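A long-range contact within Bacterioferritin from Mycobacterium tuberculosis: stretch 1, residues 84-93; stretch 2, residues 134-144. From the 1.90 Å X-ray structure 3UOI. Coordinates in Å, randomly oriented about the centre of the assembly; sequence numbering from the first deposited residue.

Stretch 1 (84-93) TLREQFEADL
Stretch 2 (134-144) DYLETQLELMD

Two helices of one bacterioferritin chain pack nearly antiparallel: residues 85-93, where a helix begins, and residues 134-144, a segment within a longer helix. Their N-to-C directions differ by 153°, their axes approach to 9.6 Å, and together they bury 632 Å². Backbone torsions are helical from Leu 85 onward, phi about -60 to -70° and psi about -35 to -47°. Thr 84 precedes the first helix in an extended conformation (phi/psi -142/166°); its chi1 of 60° (p) brings OG1 to 3.3 Å from Glu 87 N, whose hydrogen it accepts in an N-capping bond. The register is fixed by two CA pairs: Phe 89 CA lies 5.9 Å from Leu 136 CA, and Arg 86 CA lies 6.9 Å from Leu 140 CA.

Phe 89 has the largest area covered by the opposing stretch. Its CA-to-CB bond points toward the second helix, and with chi1 -66° (m) and chi2 -43° the ring enters a hole formed by Leu 136, Gln 139, Leu 140 and Met 143. Gln 139 CB lies over one ring face, 4.0 Å from the centroid and 18° off the normal, a CH-pi contact. Phe 89 CD1 meets Leu 136 CD2 at 3.6 Å, while Met 143 CE approaches Phe 89 CE2 at 4.3 Å near the ring plane. Gln 139 suits this place because its aliphatic CB covers the ring while its end leads away (chi1 -52°, chi2 -40°, both m), where Gln 139 NE2 donates to Tyr 135 O at 2.9 Å.

Leu 140 is the reciprocal knob, set among Arg 86, Phe 89, Glu 90 and Leu 93. Its CA-to-CB bond points sideways, but chi1 -63° (m) and chi2 149° bring its methyl end nearer the first helix. Leu 140 CD1 touches Leu 93 CD1 at 3.7 Å and Phe 89 CB at 4.1 Å; Leu 140 CD2 reaches Arg 86 CG at 3.8 Å. The CA-to-CB bond of Leu 136 (chi1 -67°, m; chi2 164°, t) points toward the first helix, with Leu 136 CB 3.7 Å from Leu 93 CG and CD1 3.8 Å from Asp 92 CB. Leu 93, with chi1 -95° and chi2 173° (t), also lays CD2 3.6 Å from Glu 137 CG, using the methylene part of that acidic side chain as an apolar surface. Phe 89, Leu 93, Leu 136, Gln 139 and Met 143 are buried, in keeping with their largely apolar contacts.

Arg 86, partly exposed, combines apolar packing with charge. Its CA-to-CB bond is sideways, yet chi1 174° and chi2 -177° (both t), then chi3 -74° (m) and chi4 -83°, carry the guanidinium to the second helix. Arg 86 NH2 donates to OD1 of exposed Asp 144 (chi1 -61°, m; chi2 -24°) at 3.0 Å, angle 140°, in a salt bridge at the guanidinium edge; Met 143 SD lies over one face. Met 143 CE (chi1 -93°; chi2 -168° and chi3 153°, both t) also contacts Leu 85 CB at 4.0 Å and Arg 86 N at 3.7 Å.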

# COMPACT_ATOMS: atom_id res chain seq x y z
N THR A 84 -8.77 44.53 -32.00
CA THR A 84 -7.71 43.66 -32.46
C THR A 84 -6.81 43.28 -31.30
O THR A 84 -6.93 43.85 -30.27
CB THR A 84 -6.90 44.21 -33.65
OG1 THR A 84 -6.27 45.43 -33.31
CG2 THR A 84 -7.73 44.40 -34.81
N LEU A 85 -5.97 42.28 -31.46
CA LEU A 85 -5.10 41.88 -30.39
C LEU A 85 -4.17 43.04 -30.08
O LEU A 85 -4.02 43.39 -28.94
CB LEU A 85 -4.29 40.63 -30.72
CG LEU A 85 -4.91 39.23 -30.72
CD1 LEU A 85 -3.87 38.14 -30.58
CD2 LEU A 85 -5.98 39.08 -29.71
N ARG A 86 -3.63 43.65 -31.13
CA ARG A 86 -2.71 44.77 -30.99
C ARG A 86 -3.35 45.96 -30.29
O ARG A 86 -2.80 46.44 -29.39
CB ARG A 86 -2.15 45.20 -32.34
CG ARG A 86 -1.30 46.45 -32.31
CD ARG A 86 -0.85 46.83 -33.64
NE ARG A 86 0.18 45.99 -34.15
CZ ARG A 86 1.47 46.10 -33.88
NH1 ARG A 86 1.94 47.00 -33.08
NH2 ARG A 86 2.30 45.25 -34.40
N GLU A 87 -4.55 46.36 -30.65
CA GLU A 87 -5.21 47.41 -29.90
C GLU A 87 -5.45 46.99 -28.45
O GLU A 87 -5.40 47.79 -27.61
CB GLU A 87 -6.54 47.86 -30.48
CG GLU A 87 -6.57 48.23 -31.89
CD GLU A 87 -7.96 48.56 -32.36
OE1 GLU A 87 -8.87 48.64 -31.57
OE2 GLU A 87 -8.13 48.75 -33.56
N GLN A 88 -5.77 45.72 -28.22
CA GLN A 88 -6.05 45.20 -26.87
C GLN A 88 -4.87 45.28 -25.90
O GLN A 88 -5.00 45.79 -24.84
CB GLN A 88 -6.62 43.79 -26.93
CG GLN A 88 -8.06 43.80 -27.16
CD GLN A 88 -8.68 42.45 -27.38
OE1 GLN A 88 -8.02 41.45 -27.34
NE2 GLN A 88 -9.94 42.44 -27.57
N PHE A 89 -3.71 44.86 -26.35
CA PHE A 89 -2.49 45.04 -25.61
C PHE A 89 -2.23 46.52 -25.36
O PHE A 89 -1.75 46.87 -24.34
CB PHE A 89 -1.30 44.48 -26.34
CG PHE A 89 -1.31 43.02 -26.52
CD1 PHE A 89 -1.67 42.20 -25.51
CD2 PHE A 89 -0.92 42.46 -27.72
CE1 PHE A 89 -1.66 40.85 -25.71
CE2 PHE A 89 -0.91 41.14 -27.89
CZ PHE A 89 -1.30 40.34 -26.90
N GLU A 90 -2.51 47.36 -26.34
CA GLU A 90 -2.31 48.80 -26.23
C GLU A 90 -3.17 49.50 -25.22
O GLU A 90 -2.76 50.38 -24.54
CB GLU A 90 -2.38 49.47 -27.57
CG GLU A 90 -1.05 49.82 -28.01
CD GLU A 90 -1.02 50.33 -29.39
OE1 GLU A 90 -2.07 50.31 -30.04
OE2 GLU A 90 0.08 50.73 -29.81
N ALA A 91 -4.40 49.06 -25.18
CA ALA A 91 -5.39 49.48 -24.24
C ALA A 91 -5.02 49.07 -22.82
O ALA A 91 -5.22 49.77 -21.90
CB ALA A 91 -6.71 48.92 -24.65
N ASP A 92 -4.53 47.87 -22.68
CA ASP A 92 -4.13 47.35 -21.40
C ASP A 92 -2.90 48.08 -20.89
O ASP A 92 -2.77 48.35 -19.75
CB ASP A 92 -3.99 45.85 -21.44
CG ASP A 92 -5.34 45.13 -21.66
OD1 ASP A 92 -5.28 43.96 -21.86
OD2 ASP A 92 -6.41 45.71 -21.66
N LEU A 93 -2.01 48.41 -21.80
CA LEU A 93 -0.80 49.12 -21.48
C LEU A 93 -1.12 50.46 -20.92
O LEU A 93 -0.51 50.89 -20.04
CB LEU A 93 0.09 49.28 -22.69
CG LEU A 93 1.18 48.24 -22.87
CD1 LEU A 93 1.86 48.42 -24.17
CD2 LEU A 93 2.14 48.33 -21.79
N ASP A 134 5.76 45.06 -18.88
CA ASP A 134 6.89 44.41 -19.50
C ASP A 134 6.36 43.26 -20.37
O ASP A 134 6.70 43.16 -21.49
CB ASP A 134 7.93 43.99 -18.46
CG ASP A 134 9.12 43.23 -19.03
OD1 ASP A 134 9.44 43.33 -20.16
OD2 ASP A 134 9.77 42.54 -18.28
N TYR A 135 5.43 42.49 -19.85
CA TYR A 135 4.79 41.45 -20.62
C TYR A 135 4.04 41.96 -21.82
O TYR A 135 4.12 41.39 -22.84
CB TYR A 135 3.80 40.67 -19.78
CG TYR A 135 2.80 39.89 -20.58
CD1 TYR A 135 3.07 38.63 -21.05
CD2 TYR A 135 1.59 40.43 -20.88
CE1 TYR A 135 2.17 37.95 -21.78
CE2 TYR A 135 0.70 39.77 -21.60
CZ TYR A 135 0.97 38.53 -22.06
OH TYR A 135 0.02 37.91 -22.79
N LEU A 136 3.31 43.04 -21.68
CA LEU A 136 2.54 43.62 -22.78
C LEU A 136 3.32 44.27 -23.97
O LEU A 136 2.96 44.10 -25.11
CB LEU A 136 1.49 44.56 -22.22
CG LEU A 136 0.35 43.98 -21.39
CD1 LEU A 136 -0.38 45.01 -20.62
CD2 LEU A 136 -0.60 43.27 -22.24
N GLU A 137 4.36 45.02 -23.63
CA GLU A 137 5.30 45.62 -24.55
C GLU A 137 6.09 44.56 -25.29
O GLU A 137 6.23 44.66 -26.45
CB GLU A 137 6.20 46.63 -23.83
CG GLU A 137 5.44 47.73 -23.12
CD GLU A 137 6.27 48.80 -22.49
OE1 GLU A 137 7.38 48.55 -22.08
OE2 GLU A 137 5.76 49.88 -22.35
N THR A 138 6.52 43.51 -24.62
CA THR A 138 7.14 42.37 -25.27
C THR A 138 6.18 41.71 -26.28
O THR A 138 6.61 41.29 -27.29
CB THR A 138 7.64 41.32 -24.28
OG1 THR A 138 8.75 41.81 -23.59
CG2 THR A 138 8.02 40.06 -25.00
N GLN A 139 4.90 41.63 -26.01
CA GLN A 139 3.99 41.11 -27.00
C GLN A 139 3.94 42.01 -28.25
O GLN A 139 3.98 41.57 -29.34
CB GLN A 139 2.57 40.84 -26.45
CG GLN A 139 2.45 40.00 -25.20
CD GLN A 139 3.39 38.83 -25.17
OE1 GLN A 139 3.15 37.86 -25.81
NE2 GLN A 139 4.43 38.94 -24.43
N LEU A 140 3.88 43.29 -28.06
CA LEU A 140 3.91 44.15 -29.22
C LEU A 140 5.23 44.02 -29.98
O LEU A 140 5.22 44.02 -31.16
CB LEU A 140 3.50 45.55 -28.90
CG LEU A 140 2.07 45.62 -28.40
CD1 LEU A 140 1.90 46.73 -27.46
CD2 LEU A 140 1.22 45.82 -29.52
N GLU A 141 6.34 43.84 -29.27
CA GLU A 141 7.67 43.69 -29.87
C GLU A 141 7.70 42.47 -30.76
O GLU A 141 8.21 42.51 -31.85
CB GLU A 141 8.78 43.50 -28.81
CG GLU A 141 8.91 44.53 -27.67
CD GLU A 141 10.13 44.33 -26.69
OE1 GLU A 141 10.60 43.22 -26.42
OE2 GLU A 141 10.57 45.32 -26.15
N LEU A 142 7.16 41.39 -30.24
CA LEU A 142 7.08 40.11 -30.91
C LEU A 142 6.21 40.16 -32.14
O LEU A 142 6.51 39.55 -33.12
CB LEU A 142 6.60 39.04 -29.98
CG LEU A 142 7.62 38.44 -29.06
CD1 LEU A 142 6.96 37.46 -28.11
CD2 LEU A 142 8.65 37.77 -29.85
N MET A 143 5.16 40.94 -32.07
CA MET A 143 4.26 41.06 -33.16
C MET A 143 4.96 41.56 -34.41
O MET A 143 4.75 41.03 -35.46
CB MET A 143 3.19 42.04 -32.79
CG MET A 143 2.01 41.44 -32.21
SD MET A 143 0.70 42.59 -32.12
CE MET A 143 -0.76 41.63 -32.19
N ASP A 144 5.79 42.58 -34.25
CA ASP A 144 6.65 43.06 -35.29
C ASP A 144 7.76 42.09 -35.68
O ASP A 144 7.99 41.88 -36.81
CB ASP A 144 7.27 44.38 -34.91
CG ASP A 144 6.25 45.44 -34.69
OD1 ASP A 144 5.17 45.33 -35.23
OD2 ASP A 144 6.55 46.37 -33.99